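Local coordinates for protein F420-reducing hydrogenase, subunit beta (Methanothermobacter marburgensis, PDB 4OMF) that probably reduces coenzyme F420 at its FAD, with electrons from hydrogen oxidation that reach the flavin through iron-sulfur clusters, at residues C[22-34]-C[205-219]. Residues are numbered along the deposited sequence; the frame is centred on the assembly and turned at random.
Sequences LAQDGGIVTGLLA and VSTGSVGSPDGWSTV. With FAD (flavin-adenine dinucleotide), chain R.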
loop_
_atom_site.group_PDB
_atom_site.type_symbol
_atom_site.label_atom_id
_atom_site.label_comp_id
_atom_site.label_asym_id
_atom_site.label_seq_id
_atom_site.Cartn_x
_atom_site.Cartn_y
_atom_site.Cartn_z
ATOM N N LEU C 22 -41.012 18.869 0.180
ATOM C CA LEU C 22 -39.844 18.020 -0.021
ATOM C C LEU C 22 -39.101 17.703 1.272
ATOM O O LEU C 22 -38.388 16.700 1.366
ATOM C CB LEU C 22 -38.878 18.687 -1.008
ATOM C CG LEU C 22 -39.417 18.872 -2.435
ATOM C CD1 LEU C 22 -38.525 19.839 -3.209
ATOM C CD2 LEU C 22 -39.503 17.532 -3.158
ATOM N N ALA C 23 -39.285 18.558 2.273
ATOM C CA ALA C 23 -38.481 18.525 3.505
ATOM C C ALA C 23 -38.748 17.343 4.419
ATOM O O ALA C 23 -39.875 16.851 4.502
ATOM C CB ALA C 23 -38.715 19.804 4.288
ATOM N N GLN C 24 -37.710 16.916 5.140
ATOM C CA GLN C 24 -37.892 15.910 6.181
ATOM C C GLN C 24 -38.798 16.421 7.292
ATOM O O GLN C 24 -39.737 15.741 7.733
ATOM C CB GLN C 24 -36.547 15.496 6.779
ATOM C CG GLN C 24 -36.662 14.364 7.809
ATOM C CD GLN C 24 -36.924 13.004 7.131
ATOM O OE1 GLN C 24 -36.802 12.872 5.905
ATOM N NE2 GLN C 24 -37.282 12.001 7.925
ATOM N N ASP C 25 -38.484 17.624 7.746
ATOM C CA ASP C 25 -39.138 18.217 8.894
ATOM C C ASP C 25 -39.616 19.623 8.518
ATOM O O ASP C 25 -40.511 19.755 7.686
ATOM C CB ASP C 25 -38.176 18.215 10.084
ATOM C CG ASP C 25 -37.823 16.805 10.527
ATOM O OD1 ASP C 25 -38.766 16.009 10.745
ATOM O OD2 ASP C 25 -36.619 16.478 10.638
ATOM N N GLY C 26 -39.018 20.662 9.104
ATOM C CA GLY C 26 -39.425 22.041 8.835
ATOM C C GLY C 26 -38.811 22.644 7.571
ATOM O O GLY C 26 -39.172 23.741 7.155
ATOM N N GLY C 27 -37.883 21.931 6.945
ATOM C CA GLY C 27 -37.215 22.462 5.771
ATOM C C GLY C 27 -36.225 23.553 6.127
ATOM O O GLY C 27 -35.985 24.478 5.349
ATOM N N ILE C 28 -35.644 23.441 7.310
ATOM C CA ILE C 28 -34.714 24.447 7.782
ATOM C C ILE C 28 -33.412 24.389 6.985
ATOM O O ILE C 28 -32.854 25.423 6.614
ATOM C CB ILE C 28 -34.415 24.267 9.285
ATOM C CG1 ILE C 28 -35.711 24.196 10.091
ATOM C CG2 ILE C 28 -33.493 25.376 9.794
ATOM C CD1 ILE C 28 -36.664 25.381 9.915
ATOM N N VAL C 29 -32.923 23.187 6.706
ATOM C CA VAL C 29 -31.659 23.093 6.004
ATOM C C VAL C 29 -31.794 23.607 4.585
ATOM O O VAL C 29 -31.023 24.474 4.158
ATOM C CB VAL C 29 -31.120 21.661 5.965
ATOM C CG1 VAL C 29 -29.768 21.638 5.226
ATOM C CG2 VAL C 29 -30.972 21.147 7.393
ATOM N N THR C 30 -32.777 23.092 3.861
ATOM C CA THR C 30 -32.943 23.502 2.463
ATOM C C THR C 30 -33.287 25.003 2.360
ATOM O O THR C 30 -32.734 25.725 1.530
ATOM C CB THR C 30 -34.035 22.670 1.753
ATOM O OG1 THR C 30 -33.642 21.286 1.719
ATOM C CG2 THR C 30 -34.249 23.179 0.328
ATOM N N GLY C 31 -34.200 25.460 3.208
ATOM C CA GLY C 31 -34.594 26.858 3.249
ATOM C C GLY C 31 -33.447 27.803 3.587
ATOM O O GLY C 31 -33.304 28.866 2.981
ATOM N N LEU C 32 -32.615 27.424 4.542
ATOM C CA LEU C 32 -31.548 28.319 4.967
ATOM C C LEU C 32 -30.394 28.363 3.971
ATOM O O LEU C 32 -29.856 29.447 3.687
ATOM C CB LEU C 32 -31.029 27.914 6.339
ATOM C CG LEU C 32 -30.161 28.953 7.046
ATOM C CD1 LEU C 32 -30.901 30.277 7.240
ATOM C CD2 LEU C 32 -29.714 28.368 8.375
ATOM N N LEU C 33 -30.032 27.209 3.413
ATOM C CA LEU C 33 -28.995 27.162 2.387
ATOM C C LEU C 33 -29.479 27.899 1.150
ATOM O O LEU C 33 -28.710 28.601 0.484
ATOM C CB LEU C 33 -28.615 25.713 2.028
ATOM C CG LEU C 33 -27.865 24.973 3.147
ATOM C CD1 LEU C 33 -27.682 23.495 2.776
ATOM C CD2 LEU C 33 -26.540 25.634 3.450
ATOM N N ALA C 34 -30.762 27.754 0.843
ATOM C CA ALA C 34 -31.315 28.431 -0.336
ATOM C C ALA C 34 -31.296 29.942 -0.145
ATOM O O ALA C 34 -31.008 30.695 -1.075
ATOM C CB ALA C 34 -32.737 27.952 -0.626
ATOM N N VAL C 205 -25.609 26.756 13.202
ATOM C CA VAL C 205 -27.033 26.601 13.539
ATOM C C VAL C 205 -27.278 25.111 13.517
ATOM O O VAL C 205 -26.797 24.447 12.599
ATOM C CB VAL C 205 -27.984 27.232 12.498
ATOM C CG1 VAL C 205 -29.401 27.319 13.042
ATOM C CG2 VAL C 205 -27.497 28.554 12.036
ATOM N N SER C 206 -28.027 24.587 14.483
ATOM C CA SER C 206 -28.308 23.152 14.528
ATOM C C SER C 206 -29.817 22.900 14.457
ATOM O O SER C 206 -30.594 23.649 15.040
ATOM C CB SER C 206 -27.736 22.531 15.809
ATOM O OG SER C 206 -26.361 22.840 15.993
ATOM N N THR C 207 -30.242 21.857 13.749
ATOM C CA THR C 207 -31.674 21.645 13.624
ATOM C C THR C 207 -32.036 20.159 13.569
ATOM O O THR C 207 -31.233 19.322 13.159
ATOM C CB THR C 207 -32.219 22.430 12.372
ATOM O OG1 THR C 207 -33.649 22.349 12.292
ATOM C CG2 THR C 207 -31.604 21.898 11.087
ATOM N N GLY C 208 -33.243 19.844 14.028
ATOM C CA GLY C 208 -33.743 18.479 14.023
ATOM C C GLY C 208 -35.232 18.487 14.295
ATOM O O GLY C 208 -35.834 19.547 14.456
ATOM N N SER C 209 -35.835 17.306 14.346
ATOM C CA SER C 209 -37.278 17.225 14.551
ATOM C C SER C 209 -37.633 17.216 16.023
ATOM O O SER C 209 -38.697 17.705 16.414
ATOM C CB SER C 209 -37.859 15.969 13.888
ATOM O OG SER C 209 -37.254 14.803 14.423
ATOM N N VAL C 210 -36.762 16.632 16.841
ATOM C CA VAL C 210 -37.097 16.395 18.245
ATOM C C VAL C 210 -37.400 17.680 19.006
ATOM O O VAL C 210 -36.637 18.643 18.959
ATOM C CB VAL C 210 -35.976 15.626 18.951
ATOM C CG1 VAL C 210 -36.242 15.536 20.449
ATOM C CG2 VAL C 210 -35.860 14.236 18.334
ATOM N N GLY C 211 -38.542 17.690 19.695
ATOM C CA GLY C 211 -38.943 18.833 20.505
ATOM C C GLY C 211 -40.037 19.622 19.809
ATOM O O GLY C 211 -40.738 20.421 20.429
ATOM N N SER C 212 -40.202 19.361 18.512
ATOM C CA SER C 212 -41.189 20.061 17.684
ATOM C C SER C 212 -42.231 19.096 17.121
ATOM O O SER C 212 -41.956 17.907 16.956
ATOM C CB SER C 212 -40.496 20.804 16.525
ATOM O OG SER C 212 -39.854 21.985 16.977
ATOM N N PRO C 213 -43.427 19.616 16.807
ATOM C CA PRO C 213 -44.465 18.806 16.162
ATOM C C PRO C 213 -44.126 18.501 14.706
ATOM O O PRO C 213 -43.176 19.061 14.149
ATOM C CB PRO C 213 -45.722 19.679 16.274
ATOM C CG PRO C 213 -45.207 21.071 16.387
ATOM C CD PRO C 213 -43.887 20.989 17.091
ATOM N N ASP C 214 -44.884 17.590 14.108
ATOM C CA ASP C 214 -44.628 17.149 12.740
ATOM C C ASP C 214 -44.632 18.310 11.751
ATOM O O ASP C 214 -45.540 19.136 11.754
ATOM C CB ASP C 214 -45.663 16.103 12.318
ATOM C CG ASP C 214 -45.434 14.758 12.987
ATOM O OD1 ASP C 214 -44.273 14.300 13.008
ATOM O OD2 ASP C 214 -46.410 14.171 13.500
ATOM N N GLY C 215 -43.603 18.378 10.915
ATOM C CA GLY C 215 -43.528 19.417 9.900
ATOM C C GLY C 215 -42.860 20.673 10.417
ATOM O O GLY C 215 -42.752 21.682 9.707
ATOM N N TRP C 216 -42.416 20.616 11.666
ATOM C CA TRP C 216 -41.689 21.720 12.286
ATOM C C TRP C 216 -40.349 21.225 12.782
ATOM O O TRP C 216 -40.129 20.007 12.914
ATOM C CB TRP C 216 -42.478 22.316 13.451
ATOM C CG TRP C 216 -43.699 23.059 13.037
ATOM C CD1 TRP C 216 -44.884 22.523 12.620
ATOM C CD2 TRP C 216 -43.863 24.481 13.013
ATOM N NE1 TRP C 216 -45.778 23.528 12.333
ATOM C CE2 TRP C 216 -45.177 24.740 12.568
ATOM C CE3 TRP C 216 -43.026 25.564 13.320
ATOM C CZ2 TRP C 216 -45.677 26.036 12.428
ATOM C CZ3 TRP C 216 -43.527 26.854 13.178
ATOM C CH2 TRP C 216 -44.841 27.075 12.734
ATOM N N SER C 217 -39.447 22.164 13.046
ATOM C CA SER C 217 -38.085 21.827 13.487
ATOM C C SER C 217 -37.674 22.625 14.711
ATOM O O SER C 217 -38.059 23.783 14.850
ATOM C CB SER C 217 -37.060 22.103 12.391
ATOM O OG SER C 217 -37.226 21.253 11.281
ATOM N N THR C 218 -36.850 22.017 15.560
ATOM C CA THR C 218 -36.237 22.714 16.685
ATOM C C THR C 218 -34.889 23.265 16.233
ATOM O O THR C 218 -34.000 22.507 15.827
ATOM C CB THR C 218 -36.070 21.783 17.889
ATOM O OG1 THR C 218 -37.347 21.222 18.235
ATOM C CG2 THR C 218 -35.489 22.532 19.071
ATOM N N VAL C 219 -34.766 24.592 16.267
ATOM C CA VAL C 219 -33.626 25.295 15.671
ATOM C C VAL C 219 -32.802 26.003 16.739
ATOM O O VAL C 219 -33.289 26.905 17.415
ATOM C CB VAL C 219 -34.092 26.351 14.640
ATOM C CG1 VAL C 219 -32.897 27.064 14.010
ATOM C CG2 VAL C 219 -34.953 25.707 13.566
HETATM P PA FAD R . -34.386 19.257 4.583
HETATM O O1A FAD R . -35.210 18.002 4.458
HETATM O O2A FAD R . -34.782 20.567 3.968
HETATM O O5B FAD R . -32.926 18.915 4.045
HETATM C C5B FAD R . -32.287 17.788 4.662
HETATM C C4B FAD R . -30.778 17.961 4.479
HETATM O O4B FAD R . -30.102 16.886 5.134
HETATM C C3B FAD R . -30.418 17.906 2.999
HETATM O O3B FAD R . -29.562 18.996 2.624
HETATM C C2B FAD R . -29.660 16.592 2.877
HETATM O O2B FAD R . -28.612 16.697 1.900
HETATM C C1B FAD R . -29.105 16.365 4.271
HETATM N N9A FAD R . -28.922 14.924 4.516
HETATM C C8A FAD R . -29.863 13.975 4.361
HETATM N N7A FAD R . -29.370 12.757 4.685
HETATM C C5A FAD R . -28.075 12.949 5.059
HETATM C C6A FAD R . -26.964 12.076 5.503
HETATM N N6A FAD R . -27.120 10.730 5.610
HETATM N N1A FAD R . -25.799 12.674 5.799
HETATM C C2A FAD R . -25.604 14.003 5.667
HETATM N N3A FAD R . -26.565 14.864 5.255
HETATM C C4A FAD R . -27.794 14.380 4.947
HETATM N N1 FAD R . -33.144 14.435 13.750
HETATM C C2 FAD R . -33.414 14.430 15.116
HETATM O O2 FAD R . -34.248 15.241 15.567
HETATM N N3 FAD R . -32.784 13.495 15.926
HETATM C C4 FAD R . -31.861 12.612 15.406
HETATM O O4 FAD R . -31.288 11.812 16.178
HETATM C C4X FAD R . -32.089 12.184 14.044
HETATM N N5 FAD R . -31.154 11.144 13.543
HETATM C C5X FAD R . -30.497 11.538 12.290
HETATM C C6 FAD R . -29.558 10.612 11.806
HETATM C C7 FAD R . -29.027 10.765 10.520
HETATM C C7M FAD R . -27.998 9.775 9.992
HETATM C C8 FAD R . -29.466 11.834 9.742
HETATM C C8M FAD R . -28.972 12.106 8.333
HETATM C C9 FAD R . -30.421 12.759 10.216
HETATM C C9A FAD R . -31.016 12.561 11.468
HETATM N N10 FAD R . -31.900 13.539 11.994
HETATM C C10 FAD R . -32.550 13.324 13.195
HETATM C "C1'" FAD R . -32.140 14.848 11.355
HETATM C "C2'" FAD R . -33.352 14.893 10.462
HETATM O "O2'" FAD R . -33.813 13.685 10.063
HETATM C "C3'" FAD R . -33.286 15.872 9.536
HETATM O "O3'" FAD R . -32.401 15.622 8.541
HETATM C "C4'" FAD R . -33.268 17.302 10.048
HETATM O "O4'" FAD R . -34.360 17.565 10.955
HETATM C "C5'" FAD R . -33.284 18.301 8.887
HETATM O "O5'" FAD R . -34.591 18.375 8.337
HETATM P P FAD R . -35.037 19.612 7.424
HETATM O O1P FAD R . -34.654 20.866 8.178
HETATM O O2P FAD R . -36.469 19.441 7.011
HETATM O O3P FAD R . -34.031 19.486 6.151
HETATM O O HOH W 1 -41.117 17.218 12.125
#
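Val205, first residue of strand 205-208, rests its CG2 against CD2 of Leu32, a loose apolar touch 4.3 Å long where helix 28-34 runs over the central mixed sheet. Two residues on, Thr207 reaches toward Ile28 and Val29: its OG1, anti to the backbone N (chi1 -174°), lies 3.5 Å from Ile28 CG1, while its CG2 meets CG2 of Val29. After Gly208 the chain turns at Ser209, whose CB packs against OD1 of Asp25; the other carboxylate oxygen, OD2, accepts a very short 2.5 Å bond from the ribityl O4' of FAD. The backbone N atoms of Ser209 and Val210 both donate to flavin O2. Across the next turn, a water accepts from Gly215 N and lies within hydrogen-bonding reach of Asp25 OD1, and Gly215 O receives a CA-H...O contact from Gly26. Ser217 makes the direct hydrogen bond: Gly26 N donates to its OG over 2.9 Å, somewhat bent at 145°, while its CB presses tightly on Ile28 CG1. Val219 closes the patch, its CG2 3.9 Å from that same CG1.

Next to this mostly apolar patch the Asp25-Gly27 loop and the start of the helix curl round the diphosphate. Asp25 N and Gly27 N both grip O2P, Val29 N holds O1P, and Thr30 OG1 donates to O2A at 2.6 Å. With backbone N-H groups of the loop and of the helix's first turn doing most of this work, the phosphate charge is probably eased in part by the helix dipole, and the two segments together hold FAD from its diphosphate to its pyrimidine carbonyl.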